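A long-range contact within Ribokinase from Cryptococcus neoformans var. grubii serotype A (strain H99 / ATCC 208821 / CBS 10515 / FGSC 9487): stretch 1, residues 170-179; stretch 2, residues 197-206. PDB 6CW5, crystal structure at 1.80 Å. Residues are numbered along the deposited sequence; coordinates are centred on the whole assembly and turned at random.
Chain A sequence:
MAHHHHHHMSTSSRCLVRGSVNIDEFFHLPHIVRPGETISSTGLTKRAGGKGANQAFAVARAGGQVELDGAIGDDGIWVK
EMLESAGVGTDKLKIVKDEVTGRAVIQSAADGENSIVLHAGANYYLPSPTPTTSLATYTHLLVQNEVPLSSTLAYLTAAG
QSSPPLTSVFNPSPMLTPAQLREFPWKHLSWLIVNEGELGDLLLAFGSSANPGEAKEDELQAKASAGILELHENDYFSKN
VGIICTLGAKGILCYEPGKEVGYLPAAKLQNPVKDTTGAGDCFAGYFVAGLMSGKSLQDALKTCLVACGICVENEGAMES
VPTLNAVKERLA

Stretch 1, residues 170-179: FNPSPMLTPA
Stretch 2 (197-206) GELGDLLLAF

No direct hydrogen bond joins these two stretches; their polar link is carried by three waters gathered around the carboxylate of E198, illustrating how solvent can link polar groups that make no direct hydrogen bond, including two acceptors, which need a donor between them. One water accepts from N171 ND2 (2.8 Å) and donates to E198 OE1 (2.7 Å). A second donates to both P172 O (2.9 Å) and E198 OE2 (2.5 Å), and a third donates to E198 OE2 (2.6 Å) while making a weak hydrogen bond with S173 OG at 3.2 Å. The direct separation from N171 ND2 to E198 OE1 is 3.9 Å.

The glutamate (chi1 m, chi2 t, chi3 -17°) projects from a helix that begins before the stretch and runs through 205, built on i to i+4 bonds such as D201 N to G197 O, 3.0 Å. Facing it, 171-177 is an irregular segment with a cis peptide before P174; a helix begins at P178, with T177 as N-cap.

Beyond the waters the contact is mostly apolar, although M175 CE also comes to 3.6 Å from D201 OD2. M175, folded as t, p, p, brings CE to 3.6 Å from E198 CB and SD to 4.1 Å from L202 CD1. The register runs the same way along both stretches, M175 CA lying 7.2 Å from E198 CA and P178 CA 4.7 Å from A205 CA, where P178 CB meets A205 CB at 3.7 Å.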

# COMPACT_ATOMS: atom_id res chain seq x y z
N PHE A 170 3.38 16.35 3.40
CA PHE A 170 2.26 15.73 2.70
C PHE A 170 1.34 16.80 2.15
O PHE A 170 1.01 17.76 2.85
CB PHE A 170 1.52 14.83 3.68
CG PHE A 170 0.25 14.22 3.16
CD1 PHE A 170 0.22 13.47 1.98
CD2 PHE A 170 -0.92 14.28 3.93
CE1 PHE A 170 -0.94 12.85 1.56
CE2 PHE A 170 -2.09 13.69 3.50
CZ PHE A 170 -2.10 12.95 2.32
N ASN A 171 0.90 16.62 0.90
CA ASN A 171 -0.06 17.51 0.25
C ASN A 171 -1.24 16.63 -0.17
O ASN A 171 -1.10 15.80 -1.09
CB ASN A 171 0.64 18.19 -0.93
CG ASN A 171 -0.27 19.07 -1.79
OD1 ASN A 171 -0.12 19.09 -3.02
ND2 ASN A 171 -1.15 19.84 -1.16
N PRO A 172 -2.39 16.72 0.49
CA PRO A 172 -3.47 15.73 0.19
C PRO A 172 -4.24 16.06 -1.08
O PRO A 172 -5.38 16.54 -1.07
CB PRO A 172 -4.36 15.81 1.42
CG PRO A 172 -4.17 17.30 1.92
CD PRO A 172 -2.73 17.63 1.61
N SER A 173 -3.60 15.78 -2.22
CA SER A 173 -4.17 16.13 -3.53
C SER A 173 -4.04 14.94 -4.46
O SER A 173 -2.91 14.48 -4.72
CB SER A 173 -3.46 17.34 -4.13
OG SER A 173 -3.97 17.59 -5.45
N PRO A 174 -5.13 14.44 -5.04
CA PRO A 174 -6.52 14.87 -4.79
C PRO A 174 -6.95 14.54 -3.38
O PRO A 174 -6.29 13.74 -2.75
CB PRO A 174 -7.33 14.05 -5.80
CG PRO A 174 -6.43 12.82 -6.09
CD PRO A 174 -5.04 13.38 -6.07
N MET A 175 -8.05 15.13 -2.89
CA MET A 175 -8.42 14.95 -1.49
C MET A 175 -8.79 13.50 -1.19
O MET A 175 -9.39 12.80 -2.02
CB MET A 175 -9.59 15.90 -1.14
CG MET A 175 -10.03 15.88 0.34
SD MET A 175 -8.72 16.04 1.52
CE MET A 175 -8.00 17.63 1.05
N LEU A 176 -8.39 13.04 0.00
CA LEU A 176 -8.72 11.73 0.54
C LEU A 176 -10.18 11.71 0.98
O LEU A 176 -10.78 12.76 1.22
CB LEU A 176 -7.80 11.40 1.74
CG LEU A 176 -6.33 11.05 1.40
CD1 LEU A 176 -5.58 12.25 0.83
CD2 LEU A 176 -5.60 10.56 2.66
N THR A 177 -10.76 10.50 1.09
CA THR A 177 -12.11 10.40 1.62
C THR A 177 -12.10 10.78 3.10
O THR A 177 -11.06 10.71 3.77
CB THR A 177 -12.70 9.00 1.45
OG1 THR A 177 -12.08 8.08 2.37
CG2 THR A 177 -12.48 8.47 0.03
N PRO A 178 -13.25 11.19 3.66
CA PRO A 178 -13.24 11.58 5.08
C PRO A 178 -12.77 10.45 5.98
O PRO A 178 -12.00 10.67 6.91
CB PRO A 178 -14.70 11.99 5.34
CG PRO A 178 -15.13 12.55 3.98
CD PRO A 178 -14.47 11.62 2.97
N ALA A 179 -13.18 9.21 5.69
CA ALA A 179 -12.71 8.11 6.53
C ALA A 179 -11.20 7.92 6.42
O ALA A 179 -10.51 7.67 7.41
CB ALA A 179 -13.46 6.82 6.16
N GLY A 197 -9.22 25.48 0.96
CA GLY A 197 -10.29 24.51 0.75
C GLY A 197 -9.93 23.13 1.28
O GLY A 197 -10.79 22.42 1.82
N GLU A 198 -8.66 22.73 1.15
CA GLU A 198 -8.22 21.45 1.70
C GLU A 198 -8.20 21.48 3.22
O GLU A 198 -8.47 20.46 3.88
CB GLU A 198 -6.85 21.09 1.13
CG GLU A 198 -6.94 20.81 -0.40
CD GLU A 198 -5.60 20.89 -1.12
OE1 GLU A 198 -4.64 21.46 -0.55
OE2 GLU A 198 -5.51 20.40 -2.27
N LEU A 199 -7.83 22.62 3.80
CA LEU A 199 -7.95 22.78 5.25
C LEU A 199 -9.39 22.54 5.69
O LEU A 199 -9.65 21.84 6.67
CB LEU A 199 -7.50 24.18 5.67
CG LEU A 199 -7.59 24.51 7.17
CD1 LEU A 199 -6.75 23.52 7.96
CD2 LEU A 199 -7.18 25.98 7.50
N GLY A 200 -10.36 23.13 4.98
CA GLY A 200 -11.76 22.89 5.33
C GLY A 200 -12.16 21.43 5.17
O GLY A 200 -12.97 20.90 5.95
N ASP A 201 -11.63 20.75 4.14
CA ASP A 201 -11.95 19.33 3.96
C ASP A 201 -11.53 18.53 5.18
O ASP A 201 -12.26 17.65 5.64
CB ASP A 201 -11.27 18.75 2.72
CG ASP A 201 -11.86 19.25 1.42
OD1 ASP A 201 -13.07 19.57 1.39
OD2 ASP A 201 -11.10 19.29 0.43
N LEU A 202 -10.33 18.79 5.70
CA LEU A 202 -9.91 18.06 6.89
C LEU A 202 -10.80 18.41 8.08
O LEU A 202 -11.24 17.52 8.83
CB LEU A 202 -8.45 18.38 7.23
CG LEU A 202 -7.43 17.38 6.66
CD1 LEU A 202 -7.36 17.52 5.13
CD2 LEU A 202 -6.09 17.66 7.33
N LEU A 203 -11.02 19.70 8.31
CA LEU A 203 -11.83 20.09 9.46
C LEU A 203 -13.21 19.45 9.37
O LEU A 203 -13.74 18.97 10.38
CB LEU A 203 -11.94 21.62 9.53
CG LEU A 203 -10.67 22.26 10.09
CD1 LEU A 203 -10.68 23.74 9.78
CD2 LEU A 203 -10.55 22.04 11.61
N LEU A 204 -13.81 19.43 8.17
CA LEU A 204 -15.13 18.83 8.01
C LEU A 204 -15.08 17.33 8.28
O LEU A 204 -15.99 16.78 8.91
CB LEU A 204 -15.67 19.07 6.59
CG LEU A 204 -16.28 20.43 6.26
CD1 LEU A 204 -16.62 20.51 4.77
CD2 LEU A 204 -17.51 20.65 7.11
N ALA A 205 -14.04 16.65 7.80
CA ALA A 205 -13.94 15.22 8.05
C ALA A 205 -13.73 14.94 9.53
O ALA A 205 -14.06 13.83 10.00
CB ALA A 205 -12.81 14.61 7.21
N PHE A 206 -13.17 15.89 10.27
CA PHE A 206 -12.84 15.70 11.67
C PHE A 206 -13.94 16.22 12.59
O PHE A 206 -13.70 16.42 13.79
CB PHE A 206 -11.50 16.38 12.00
CG PHE A 206 -10.32 15.76 11.27
CD1 PHE A 206 -10.49 14.54 10.60
CD2 PHE A 206 -9.07 16.37 11.30
CE1 PHE A 206 -9.41 13.95 9.92
CE2 PHE A 206 -7.98 15.79 10.64
CZ PHE A 206 -8.17 14.59 9.95
O HOH W 1 -2.54 22.13 -2.09
O HOH W 2 -6.95 18.34 -2.70
O HOH W 3 -3.96 20.57 -4.39